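Local coordinates for protein RNA-directed RNA polymerase (Infectious pancreatic necrosis virus, PDB 3ZED) that probably copies the viral RNA genome as an RNA-dependent RNA polymerase, found both free and covalently attached to the genomic RNA, at residues B[51-57]-B[168-172]; B[222-226]-B[235-239]; B[298-302]-B[455-459]; B[372-376]-B[524-528]; B[394-399]-B[496-500]. All coordinates share one frame; numbering follows the deposited sequence.

Contact 1 of 5, residues B[51-57]-B[168-172]; sequences FLKDNKY and LNRLL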
# COMPACT_ATOMS: atom_id res chain seq x y z
N PHE B 51 -29.19 9.70 -3.33
CA PHE B 51 -28.18 9.94 -4.36
C PHE B 51 -27.61 8.60 -4.89
O PHE B 51 -27.46 8.45 -6.10
CB PHE B 51 -27.04 10.82 -3.79
CG PHE B 51 -25.79 10.93 -4.63
CD1 PHE B 51 -25.67 11.92 -5.60
CD2 PHE B 51 -24.70 10.08 -4.42
CE1 PHE B 51 -24.49 12.06 -6.36
CE2 PHE B 51 -23.53 10.21 -5.17
CZ PHE B 51 -23.43 11.20 -6.14
N LEU B 52 -27.28 7.66 -3.98
CA LEU B 52 -26.73 6.35 -4.37
C LEU B 52 -27.80 5.51 -5.08
O LEU B 52 -27.49 4.83 -6.07
CB LEU B 52 -26.15 5.60 -3.16
CG LEU B 52 -24.93 6.25 -2.50
CD1 LEU B 52 -24.62 5.59 -1.18
CD2 LEU B 52 -23.70 6.21 -3.39
N LYS B 53 -29.05 5.62 -4.62
CA LYS B 53 -30.19 4.93 -5.24
C LYS B 53 -30.41 5.47 -6.67
O LYS B 53 -30.46 4.68 -7.62
CB LYS B 53 -31.45 5.08 -4.38
N ASP B 54 -30.42 6.82 -6.83
CA ASP B 54 -30.58 7.50 -8.13
C ASP B 54 -29.46 7.12 -9.11
O ASP B 54 -29.64 7.21 -10.32
CB ASP B 54 -30.59 9.04 -7.95
CG ASP B 54 -31.79 9.65 -7.25
OD1 ASP B 54 -32.78 8.91 -6.98
OD2 ASP B 54 -31.76 10.87 -6.98
N ASN B 55 -28.29 6.73 -8.57
CA ASN B 55 -27.14 6.36 -9.38
C ASN B 55 -26.92 4.84 -9.44
O ASN B 55 -25.91 4.38 -9.98
CB ASN B 55 -25.90 7.09 -8.88
CG ASN B 55 -25.94 8.55 -9.24
OD1 ASN B 55 -25.66 8.93 -10.39
ND2 ASN B 55 -26.35 9.38 -8.31
N LYS B 56 -27.91 4.07 -8.96
CA LYS B 56 -27.93 2.59 -8.99
C LYS B 56 -26.72 1.97 -8.26
O LYS B 56 -26.14 0.97 -8.71
CB LYS B 56 -28.02 2.06 -10.44
CG LYS B 56 -29.31 2.43 -11.18
CD LYS B 56 -29.23 1.99 -12.63
CE LYS B 56 -30.35 2.51 -13.50
NZ LYS B 56 -30.15 3.94 -13.84
N TYR B 57 -26.33 2.58 -7.14
CA TYR B 57 -25.22 2.06 -6.34
C TYR B 57 -25.81 1.13 -5.29
O TYR B 57 -26.77 1.51 -4.60
CB TYR B 57 -24.41 3.21 -5.72
CG TYR B 57 -23.10 2.74 -5.14
CD1 TYR B 57 -23.04 2.15 -3.87
CD2 TYR B 57 -21.91 2.87 -5.85
CE1 TYR B 57 -21.83 1.70 -3.34
CE2 TYR B 57 -20.69 2.45 -5.31
CZ TYR B 57 -20.66 1.87 -4.06
OH TYR B 57 -19.48 1.43 -3.52
N LEU B 168 -18.90 10.06 -1.82
CA LEU B 168 -20.01 9.37 -2.49
C LEU B 168 -19.79 9.32 -4.02
O LEU B 168 -19.98 8.25 -4.61
CB LEU B 168 -21.35 10.03 -2.14
CG LEU B 168 -21.79 9.85 -0.67
CD1 LEU B 168 -22.91 10.81 -0.30
CD2 LEU B 168 -22.20 8.43 -0.37
N ASN B 169 -19.35 10.43 -4.63
CA ASN B 169 -19.03 10.51 -6.05
C ASN B 169 -17.84 9.61 -6.39
O ASN B 169 -17.82 9.01 -7.46
CB ASN B 169 -18.75 11.94 -6.48
CG ASN B 169 -20.01 12.71 -6.73
OD1 ASN B 169 -20.72 12.47 -7.70
ND2 ASN B 169 -20.31 13.64 -5.84
N ARG B 170 -16.87 9.50 -5.46
CA ARG B 170 -15.71 8.62 -5.60
C ARG B 170 -16.17 7.16 -5.68
O ARG B 170 -15.66 6.41 -6.52
CB ARG B 170 -14.73 8.81 -4.43
CG ARG B 170 -13.52 7.90 -4.46
CD ARG B 170 -12.59 8.21 -5.61
NE ARG B 170 -11.37 7.40 -5.55
CZ ARG B 170 -10.37 7.50 -6.41
NH1 ARG B 170 -10.43 8.36 -7.42
NH2 ARG B 170 -9.30 6.72 -6.29
N LEU B 171 -17.15 6.77 -4.85
CA LEU B 171 -17.70 5.41 -4.86
C LEU B 171 -18.29 5.07 -6.24
O LEU B 171 -18.05 3.97 -6.75
CB LEU B 171 -18.75 5.22 -3.76
CG LEU B 171 -18.26 5.14 -2.30
CD1 LEU B 171 -19.44 4.98 -1.36
CD2 LEU B 171 -17.27 3.98 -2.09
N LEU B 172 -19.01 6.03 -6.87
CA LEU B 172 -19.58 5.87 -8.21
C LEU B 172 -18.47 5.64 -9.25
O LEU B 172 -18.60 4.76 -10.10
CB LEU B 172 -20.42 7.11 -8.62
CG LEU B 172 -21.60 7.53 -7.72
CD1 LEU B 172 -22.39 8.64 -8.38
CD2 LEU B 172 -22.52 6.35 -7.39
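L172 pushes its two branches among F51, N55 and Y57. Its CD1 lies 3.6 Å from CZ of F51 and 3.7 Å from CG of N55. Its other branch turns to the tyrosine, with CD2 of L172 3.9 Å from CD2 of Y57. The enclosed part of the contact is built by L52, Y57, L168 and L171, all buried. L52 and L168 cross at about a right angle, CD1 of L52 meeting CD2 of L168 at 3.8 Å. L464 of strand 462-465 packs on L52, Y57 and L171 there. The Y57 ring points its edge at the backbone of L171, with CE2 of Y57 3.4 Å from O of L171. The hydroxyl of Y57 is bonded to K465 O. On the other side, F51, N55 and N169 are partly exposed. No hydrogen bond crosses the contact. F51 has CG anti to the backbone N (chi1 169°), which sends the ring toward helix 164-179. CZ of F51 comes edge-on to OD1 of N169 at 3.4 Å. The amide of N169 stands steeply to the ring, and its ND2 is bonded to S165 O. N55 lays ND2 over one face of the F51 ring and donates from it to the F51 carbonyl. The turn that sets Y57 against helix 164-179 is a Schellman motif, K56 at positive phi, with Y57 N bonded to L52 O and K56 N to K53 O.

Contact 2 of 5, residues B[222-226]-B[235-239]; sequences SWLIN and KSYLP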
# COMPACT_ATOMS: atom_id res chain seq x y z
N SER B 222 -2.86 -14.56 19.30
CA SER B 222 -2.38 -14.33 20.67
C SER B 222 -1.26 -15.30 21.08
O SER B 222 -0.47 -14.98 21.97
CB SER B 222 -3.52 -14.44 21.68
OG SER B 222 -4.04 -15.76 21.75
N TRP B 223 -1.21 -16.50 20.45
CA TRP B 223 -0.20 -17.52 20.74
C TRP B 223 1.19 -17.13 20.17
O TRP B 223 2.17 -17.82 20.45
CB TRP B 223 -0.66 -18.88 20.21
CG TRP B 223 -1.74 -19.53 21.03
CD1 TRP B 223 -2.94 -18.99 21.37
CD2 TRP B 223 -1.73 -20.87 21.54
NE1 TRP B 223 -3.68 -19.91 22.08
CE2 TRP B 223 -2.98 -21.08 22.17
CE3 TRP B 223 -0.81 -21.92 21.49
CZ2 TRP B 223 -3.30 -22.29 22.80
CZ3 TRP B 223 -1.13 -23.12 22.12
CH2 TRP B 223 -2.36 -23.30 22.76
N LEU B 224 1.26 -16.06 19.38
CA LEU B 224 2.52 -15.56 18.80
C LEU B 224 3.21 -14.59 19.80
O LEU B 224 4.33 -14.11 19.53
CB LEU B 224 2.25 -14.90 17.44
CG LEU B 224 2.41 -15.79 16.19
CD1 LEU B 224 1.42 -16.97 16.18
CD2 LEU B 224 2.29 -14.97 14.92
N ILE B 225 2.56 -14.34 20.96
CA ILE B 225 3.10 -13.50 22.02
C ILE B 225 3.76 -14.42 23.03
O ILE B 225 3.12 -15.30 23.61
CB ILE B 225 2.06 -12.56 22.71
CG1 ILE B 225 1.41 -11.58 21.73
CG2 ILE B 225 2.74 -11.80 23.88
CD1 ILE B 225 0.05 -11.15 22.16
N ASN B 226 5.04 -14.20 23.23
CA ASN B 226 5.81 -14.95 24.19
C ASN B 226 6.20 -13.96 25.30
O ASN B 226 7.18 -13.24 25.15
CB ASN B 226 7.03 -15.59 23.49
CG ASN B 226 8.05 -16.29 24.37
OD1 ASN B 226 7.82 -16.58 25.57
ND2 ASN B 226 9.19 -16.59 23.77
N LYS B 235 9.23 -12.02 23.39
CA LYS B 235 9.10 -11.64 21.98
C LYS B 235 7.69 -11.82 21.45
O LYS B 235 7.00 -12.78 21.79
CB LYS B 235 10.06 -12.47 21.11
CG LYS B 235 10.37 -11.79 19.77
CD LYS B 235 11.10 -12.70 18.82
CE LYS B 235 11.35 -12.01 17.50
NZ LYS B 235 12.01 -12.92 16.53
N SER B 236 7.28 -10.91 20.56
CA SER B 236 6.03 -10.98 19.82
C SER B 236 6.39 -11.21 18.37
O SER B 236 7.22 -10.48 17.84
CB SER B 236 5.20 -9.70 19.98
OG SER B 236 3.97 -9.78 19.27
N TYR B 237 5.82 -12.27 17.76
CA TYR B 237 6.04 -12.63 16.35
C TYR B 237 4.92 -12.06 15.46
O TYR B 237 4.91 -12.30 14.25
CB TYR B 237 6.13 -14.16 16.18
CG TYR B 237 7.34 -14.76 16.84
CD1 TYR B 237 8.55 -14.86 16.15
CD2 TYR B 237 7.30 -15.21 18.16
CE1 TYR B 237 9.68 -15.42 16.75
CE2 TYR B 237 8.43 -15.74 18.78
CZ TYR B 237 9.61 -15.86 18.07
OH TYR B 237 10.71 -16.42 18.67
N LEU B 238 3.98 -11.30 16.05
CA LEU B 238 2.88 -10.64 15.34
C LEU B 238 3.43 -9.48 14.52
O LEU B 238 4.45 -8.92 14.92
CB LEU B 238 1.81 -10.11 16.31
CG LEU B 238 0.96 -11.12 17.07
CD1 LEU B 238 0.24 -10.44 18.21
CD2 LEU B 238 -0.05 -11.82 16.15
N PRO B 239 2.75 -9.07 13.42
CA PRO B 239 3.25 -7.90 12.67
C PRO B 239 3.12 -6.59 13.45
O PRO B 239 2.27 -6.48 14.33
CB PRO B 239 2.35 -7.88 11.42
CG PRO B 239 1.70 -9.22 11.37
CD PRO B 239 1.53 -9.63 12.79
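Y237 holds CG anti to its carbonyl carbon (chi1 -67°), and this sets the edge of the ring against L224, with CD2 of Y237 3.5 Å from O of L224 and the oxygen in the ring plane. L238 has nearly the same first torsion (-68°). Its CG comes within 4.0 Å of CB of L224, and its CD1 within 3.9 Å of CG1 of I225. L224, Y237 and L238 flank a small antiparallel beta hairpin of strands 225-226 and 235-236, to which I225 belongs. N226 and K235 are its hydrogen-bonded pair. N226 N donates to K235 O at 2.8 Å, and K235 N donates back to N226 O at 3.0 Å. I225 and S236 form the non-hydrogen-bonded pair, with both side chains on one face, where L238 also meets I225. A third backbone bond lies past the last bridge. Y237 N donates to L224 O at 3.0 Å in an almost straight bond (169°). L224 itself belongs to the 3-10 turn that leads into the first strand. The hairpin lies at the surface, but its apolar residues pack inward: L264 of helix 260-278 touches I225 and L238, while M334 of helix 326-340 touches L224. N226 and K235 point to the other face. There the extended lysine chain passes over the tyrosine, with CD of K235 3.5 Å above the plane of the Y237 ring, offset toward its rim.

Contact 3 of 5, residues B[298-302]-B[455-459]; sequences SCGLL and SSCLL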
# COMPACT_ATOMS: atom_id res chain seq x y z
N SER B 298 -15.56 -7.94 7.66
CA SER B 298 -15.46 -7.70 6.22
C SER B 298 -15.98 -6.31 5.81
O SER B 298 -16.16 -6.06 4.62
CB SER B 298 -16.22 -8.77 5.45
OG SER B 298 -17.62 -8.52 5.51
N CYS B 299 -16.27 -5.44 6.80
CA CYS B 299 -16.84 -4.12 6.55
C CYS B 299 -15.87 -3.04 7.02
O CYS B 299 -15.58 -2.95 8.21
CB CYS B 299 -18.20 -4.00 7.22
SG CYS B 299 -19.15 -2.52 6.75
N GLY B 300 -15.35 -2.28 6.06
CA GLY B 300 -14.38 -1.23 6.35
C GLY B 300 -15.01 0.12 6.58
O GLY B 300 -16.00 0.46 5.93
N LEU B 301 -14.47 0.91 7.51
CA LEU B 301 -14.94 2.28 7.73
C LEU B 301 -14.49 3.12 6.53
O LEU B 301 -13.32 3.05 6.16
CB LEU B 301 -14.39 2.89 9.04
CG LEU B 301 -14.69 2.18 10.35
CD1 LEU B 301 -14.06 2.94 11.51
CD2 LEU B 301 -16.21 1.99 10.56
N LEU B 302 -15.42 3.83 5.88
CA LEU B 302 -15.02 4.62 4.71
C LEU B 302 -14.43 5.96 5.15
O LEU B 302 -15.13 6.96 5.30
CB LEU B 302 -16.19 4.81 3.74
CG LEU B 302 -15.77 5.10 2.30
CD1 LEU B 302 -15.22 3.85 1.62
CD2 LEU B 302 -16.94 5.70 1.52
N SER B 455 -16.54 -6.58 -1.02
CA SER B 455 -17.30 -6.80 0.21
C SER B 455 -18.09 -5.52 0.54
O SER B 455 -18.89 -5.13 -0.30
CB SER B 455 -16.40 -7.29 1.34
OG SER B 455 -15.58 -6.29 1.91
N SER B 456 -17.90 -4.88 1.72
CA SER B 456 -18.72 -3.70 2.04
C SER B 456 -17.97 -2.67 2.88
O SER B 456 -16.87 -2.93 3.37
CB SER B 456 -20.01 -4.10 2.75
OG SER B 456 -19.81 -4.64 4.05
N CYS B 457 -18.59 -1.48 3.03
CA CYS B 457 -18.03 -0.38 3.82
C CYS B 457 -19.15 0.34 4.61
O CYS B 457 -20.32 0.09 4.37
CB CYS B 457 -17.23 0.59 2.94
SG CYS B 457 -18.23 1.42 1.68
N LEU B 458 -18.76 1.20 5.57
CA LEU B 458 -19.69 1.94 6.41
C LEU B 458 -19.43 3.43 6.31
O LEU B 458 -18.31 3.90 6.53
CB LEU B 458 -19.57 1.48 7.89
CG LEU B 458 -20.59 2.09 8.90
CD1 LEU B 458 -22.02 1.65 8.61
CD2 LEU B 458 -20.22 1.74 10.32
N LEU B 459 -20.50 4.18 6.03
CA LEU B 459 -20.50 5.64 5.94
C LEU B 459 -21.82 6.10 6.50
O LEU B 459 -22.86 5.68 5.99
CB LEU B 459 -20.27 6.14 4.50
CG LEU B 459 -20.02 7.62 4.36
CD1 LEU B 459 -18.59 7.98 4.77
CD2 LEU B 459 -20.31 8.10 2.95
O HOH W 1 -19.56 -7.20 3.79
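L301 lies alongside L458, both pointing the same way, with CD2 of L301 4.0 Å from CD2 of L458. C299 and S456 stand on the same face two residues earlier. The side chain of C299 also packs on L249, a residue of a predicted GTP-binding site. G300 pairs with C457 between these two couples. The strands run parallel and are strongly twisted, their axes 37° apart. Three backbone bonds join them. G300 N donates to S456 O at 3.2 Å, L458 N to G300 O at 2.9 Å, and L302 N to L458 O at 3.0 Å. On the face of C457, L302 turns CD1 to the sulfur, 3.9 Å from SG of C457. L302 also passes L459, whose CD1 is 3.6 Å from O of L302. Serines fasten the start of the pairing. S455 keeps OG between its backbone N and carbonyl carbon (chi1 75°) and donates from it to S298 O at 2.8 Å, in the carbonyl plane. A water links the hydroxyls of S298 and S456. It donates to S298 OG and lies 2.6 Å from OG of S456. Each hydroxyl has a further partner: W295 O for S298 and R63 NH2 for S456. All ten residues are buried. Strand 299-310 pairs here with 456-459 and, antiparallel, with 320-323; strand 456-459 also pairs antiparallel with 462-465. The contact is thus the parallel step within a mixed beta sheet.

Contact 4 of 5, residues B[372-376]-B[524-528]; sequences IRDSL and LRETI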
# COMPACT_ATOMS: atom_id res chain seq x y z
N ILE B 372 18.79 2.25 -17.24
CA ILE B 372 18.15 2.92 -18.38
C ILE B 372 19.16 3.18 -19.51
O ILE B 372 18.88 2.85 -20.66
CB ILE B 372 17.41 4.22 -17.93
CG1 ILE B 372 16.12 3.87 -17.13
CG2 ILE B 372 17.10 5.16 -19.13
CD1 ILE B 372 15.45 5.10 -16.41
N ARG B 373 20.33 3.76 -19.17
CA ARG B 373 21.38 4.10 -20.15
C ARG B 373 21.91 2.85 -20.86
O ARG B 373 22.06 2.88 -22.08
CB ARG B 373 22.52 4.90 -19.50
CG ARG B 373 22.13 6.37 -19.24
CD ARG B 373 23.25 7.16 -18.59
NE ARG B 373 23.26 6.96 -17.13
CZ ARG B 373 24.19 7.42 -16.30
NH1 ARG B 373 25.23 8.12 -16.77
NH2 ARG B 373 24.10 7.19 -14.99
N ASP B 374 22.14 1.74 -20.12
CA ASP B 374 22.61 0.49 -20.70
C ASP B 374 21.56 -0.08 -21.66
O ASP B 374 21.92 -0.55 -22.74
CB ASP B 374 22.99 -0.55 -19.60
CG ASP B 374 24.22 -0.20 -18.76
OD1 ASP B 374 24.81 0.90 -18.98
OD2 ASP B 374 24.58 -1.01 -17.87
N SER B 375 20.26 0.03 -21.31
CA SER B 375 19.17 -0.42 -22.16
C SER B 375 19.17 0.33 -23.49
O SER B 375 19.12 -0.30 -24.55
CB SER B 375 17.83 -0.26 -21.46
OG SER B 375 17.65 -1.31 -20.52
N LEU B 376 19.27 1.67 -23.42
CA LEU B 376 19.29 2.55 -24.60
C LEU B 376 20.50 2.26 -25.50
O LEU B 376 20.34 2.23 -26.73
CB LEU B 376 19.25 4.03 -24.20
CG LEU B 376 17.93 4.53 -23.58
CD1 LEU B 376 18.15 5.84 -22.88
CD2 LEU B 376 16.77 4.63 -24.63
N LEU B 524 14.36 10.17 -25.31
CA LEU B 524 14.96 9.84 -24.01
C LEU B 524 16.48 9.91 -24.05
O LEU B 524 17.04 10.55 -23.17
CB LEU B 524 14.47 8.47 -23.52
CG LEU B 524 14.88 8.06 -22.08
CD1 LEU B 524 14.51 9.14 -21.05
CD2 LEU B 524 14.29 6.69 -21.71
N ARG B 525 17.15 9.30 -25.05
CA ARG B 525 18.61 9.34 -25.21
C ARG B 525 19.15 10.77 -25.16
O ARG B 525 20.10 11.06 -24.45
CB ARG B 525 19.02 8.73 -26.56
CG ARG B 525 19.37 7.26 -26.55
CD ARG B 525 19.66 6.77 -27.96
NE ARG B 525 19.59 5.31 -28.03
CZ ARG B 525 18.54 4.63 -28.47
NH1 ARG B 525 17.48 5.28 -28.93
NH2 ARG B 525 18.55 3.31 -28.48
N GLU B 526 18.53 11.65 -25.97
CA GLU B 526 18.85 13.07 -26.16
C GLU B 526 18.63 13.83 -24.86
O GLU B 526 19.51 14.57 -24.47
CB GLU B 526 18.01 13.68 -27.31
CG GLU B 526 18.13 13.00 -28.68
CD GLU B 526 17.38 11.70 -28.93
OE1 GLU B 526 16.71 11.20 -27.99
OE2 GLU B 526 17.50 11.15 -30.04
N THR B 527 17.47 13.62 -24.16
CA THR B 527 17.10 14.22 -22.87
C THR B 527 18.15 13.91 -21.79
O THR B 527 18.49 14.82 -21.04
CB THR B 527 15.70 13.74 -22.41
OG1 THR B 527 14.77 13.98 -23.46
CG2 THR B 527 15.19 14.43 -21.11
N ILE B 528 18.67 12.64 -21.72
CA ILE B 528 19.70 12.23 -20.75
C ILE B 528 21.02 12.97 -21.07
O ILE B 528 21.65 13.50 -20.16
CB ILE B 528 19.86 10.68 -20.68
CG1 ILE B 528 18.54 10.04 -20.19
CG2 ILE B 528 21.03 10.27 -19.76
CD1 ILE B 528 18.43 8.57 -20.38
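The guanidinium of R525 has L376 over one face, with CD2 about 4.2 Å above its plane and near its centre. NH2 of R525 donates to O of L376 at 2.7 Å, the acceptor tilted 20° out of the guanidinium plane. NH2 also forms a salt bridge with D379, so one nitrogen grips two oxygens. L376 lies near the C-terminal end of helix 364-377. A positive group here would probably suit the helix dipole. The arginine chain is extended from CG to NE and runs antiparallel alongside L376, with CG of R525 4.0 Å from CB of L376. Away from this polar bond the contact is apolar. L376 and I528 meet tip to tip, CD1 to CD1, at 3.7 Å. L524 crosses L376 at about a right angle, its CG 4.0 Å from CD1 of L376. I372 adds its CG2 branch, 3.9 Å from CD1 of I528. Beside them, CD of R373 rests 4.0 Å from CG2 of I528. The helix axes stay 11.0 Å apart at 132°, a wide gap bridged by these side chains. L393 and W398 of neighbouring strands touch both I372 and L524, and F574 touches R373 and I528. The arrangement is an oblique helix pair packed beside the antiparallel sheet of strands 382-386, 389-394, 397-403 and 515-521. It joins helix 364-377 of the palm sequence to helix 524-533 of the thumb sequence.

Contact 5 of 5, residues B[394-399]-B[496-500]; sequences QDNTWY and KPNPM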
# COMPACT_ATOMS: atom_id res chain seq x y z
N GLN B 394 10.66 1.98 -24.29
CA GLN B 394 10.68 1.43 -25.65
C GLN B 394 10.63 2.57 -26.66
O GLN B 394 10.08 3.63 -26.34
CB GLN B 394 9.57 0.39 -25.91
CG GLN B 394 8.17 0.92 -26.18
CD GLN B 394 7.24 -0.24 -26.43
OE1 GLN B 394 6.63 -0.76 -25.50
NE2 GLN B 394 7.13 -0.69 -27.67
N ASP B 395 11.26 2.37 -27.84
CA ASP B 395 11.34 3.31 -28.96
C ASP B 395 11.87 4.69 -28.52
O ASP B 395 11.27 5.74 -28.82
CB ASP B 395 9.97 3.43 -29.65
CG ASP B 395 9.38 2.11 -30.12
OD1 ASP B 395 10.10 1.35 -30.80
OD2 ASP B 395 8.20 1.85 -29.80
N ASN B 396 13.02 4.68 -27.78
CA ASN B 396 13.69 5.87 -27.25
C ASN B 396 12.70 6.79 -26.48
O ASN B 396 12.80 8.02 -26.53
CB ASN B 396 14.41 6.64 -28.38
CG ASN B 396 15.40 7.67 -27.88
OD1 ASN B 396 16.07 7.48 -26.86
ND2 ASN B 396 15.46 8.81 -28.56
N THR B 397 11.73 6.17 -25.78
CA THR B 397 10.70 6.89 -25.04
C THR B 397 10.45 6.21 -23.68
O THR B 397 10.46 4.99 -23.58
CB THR B 397 9.39 6.99 -25.88
OG1 THR B 397 9.68 7.32 -27.24
CG2 THR B 397 8.39 7.99 -25.31
N TRP B 398 10.21 7.02 -22.65
CA TRP B 398 9.88 6.59 -21.29
C TRP B 398 8.38 6.80 -21.07
O TRP B 398 7.87 7.92 -21.27
CB TRP B 398 10.72 7.36 -20.25
CG TRP B 398 10.37 7.05 -18.82
CD1 TRP B 398 9.53 7.74 -18.01
CD2 TRP B 398 10.90 5.96 -18.02
NE1 TRP B 398 9.50 7.18 -16.75
CE2 TRP B 398 10.34 6.09 -16.73
CE3 TRP B 398 11.81 4.92 -18.26
CZ2 TRP B 398 10.67 5.23 -15.68
CZ3 TRP B 398 12.10 4.03 -17.23
CH2 TRP B 398 11.55 4.19 -15.95
N TYR B 399 7.68 5.72 -20.71
CA TYR B 399 6.25 5.77 -20.45
C TYR B 399 5.93 5.43 -19.01
O TYR B 399 6.41 4.43 -18.48
CB TYR B 399 5.46 4.82 -21.37
CG TYR B 399 5.67 5.08 -22.84
CD1 TYR B 399 4.87 5.99 -23.53
CD2 TYR B 399 6.65 4.40 -23.56
CE1 TYR B 399 5.05 6.21 -24.90
CE2 TYR B 399 6.84 4.61 -24.92
CZ TYR B 399 6.03 5.52 -25.59
OH TYR B 399 6.23 5.75 -26.93
N LYS B 496 5.01 -6.57 -27.46
CA LYS B 496 5.37 -5.29 -26.88
C LYS B 496 4.87 -4.09 -27.75
O LYS B 496 5.69 -3.25 -28.17
CB LYS B 496 6.90 -5.20 -26.59
CG LYS B 496 7.38 -6.25 -25.59
CD LYS B 496 8.83 -6.12 -25.21
CE LYS B 496 9.78 -6.83 -26.14
NZ LYS B 496 11.20 -6.60 -25.76
N PRO B 497 3.53 -3.96 -28.01
CA PRO B 497 3.05 -2.79 -28.77
C PRO B 497 3.33 -1.49 -28.01
O PRO B 497 3.26 -1.47 -26.77
CB PRO B 497 1.54 -3.03 -28.90
CG PRO B 497 1.21 -3.93 -27.74
CD PRO B 497 2.40 -4.81 -27.57
N ASN B 498 3.66 -0.42 -28.74
CA ASN B 498 3.96 0.87 -28.16
C ASN B 498 2.78 1.35 -27.30
O ASN B 498 1.64 1.29 -27.75
CB ASN B 498 4.31 1.89 -29.24
CG ASN B 498 4.72 3.22 -28.69
OD1 ASN B 498 3.88 4.02 -28.26
ND2 ASN B 498 6.02 3.46 -28.61
N PRO B 499 3.03 1.84 -26.06
CA PRO B 499 1.92 2.28 -25.19
C PRO B 499 0.96 3.32 -25.80
O PRO B 499 -0.17 3.41 -25.31
CB PRO B 499 2.65 2.84 -23.97
CG PRO B 499 3.87 2.01 -23.88
CD PRO B 499 4.31 1.91 -25.32
N MET B 500 1.36 4.06 -26.86
CA MET B 500 0.50 5.10 -27.47
C MET B 500 -0.42 4.56 -28.58
O MET B 500 -1.19 5.34 -29.15
CB MET B 500 1.33 6.26 -28.05
CG MET B 500 2.14 7.05 -27.04
SD MET B 500 1.36 7.47 -25.45
CE MET B 500 -0.01 8.48 -25.96
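The backbone of segment 394-399 makes a tight hairpin turn, with D395 and N396 at positive phi and Q394 N bonded to T397 O, while segment 496-500 runs past it as an irregular loop. N498 is the main link. Its ND2 donates to OD2 of D395 at 3.0 Å, nearly straight (167°), on the anti lone pair of that oxygen. The same nitrogen donates to OH of Y399 at 2.8 Å. Both acceptors lie near the amide plane, and the D395 carboxylate is turned only 17° from it. The far end of the amide is fixed as well: N498 OD1 accepts from M500 N at 2.9 Å, an Asx turn. The hairpin joins strands 389-394 and 397-403 of the antiparallel sheet in the palm, and the loop follows helix 476-493. Q394 stretches out beyond CG and donates from NE2 to O of K496 at 3.0 Å. K496 itself turns its amine to D381 in a salt bridge. P499 lies over one face of the Y399 ring in a CH-pi contact, CG of P499 3.9 Å from the ring centroid. M500 comes in obliquely as a Met-aromatic partner, its SD 5.1 Å from the centroid of the Y399 ring.

How the contacts relate
From the N terminus, contact 1 closes first, bringing helix 45-54 to helix 164-179. Contact 2 is a short hairpin loop that follows in series. Contact 3 opens at 298-302 and closes at 455-459. Within that span, contact 4 opens at 372-376 and closes only at 524-528, so the two cross. Contact 5 also crosses contact 3, but it is nested inside the loop of contact 4. Contacts 1 and 3 touch: L168 packs on L459 and L171 on L302, setting helix 164-179 against the mixed sheet. Contacts 4 and 5 also touch, N396 reaching R525 and E526 while I372 meets W398. Contact 2 stands apart, its centre about 28 Å from that of contact 3.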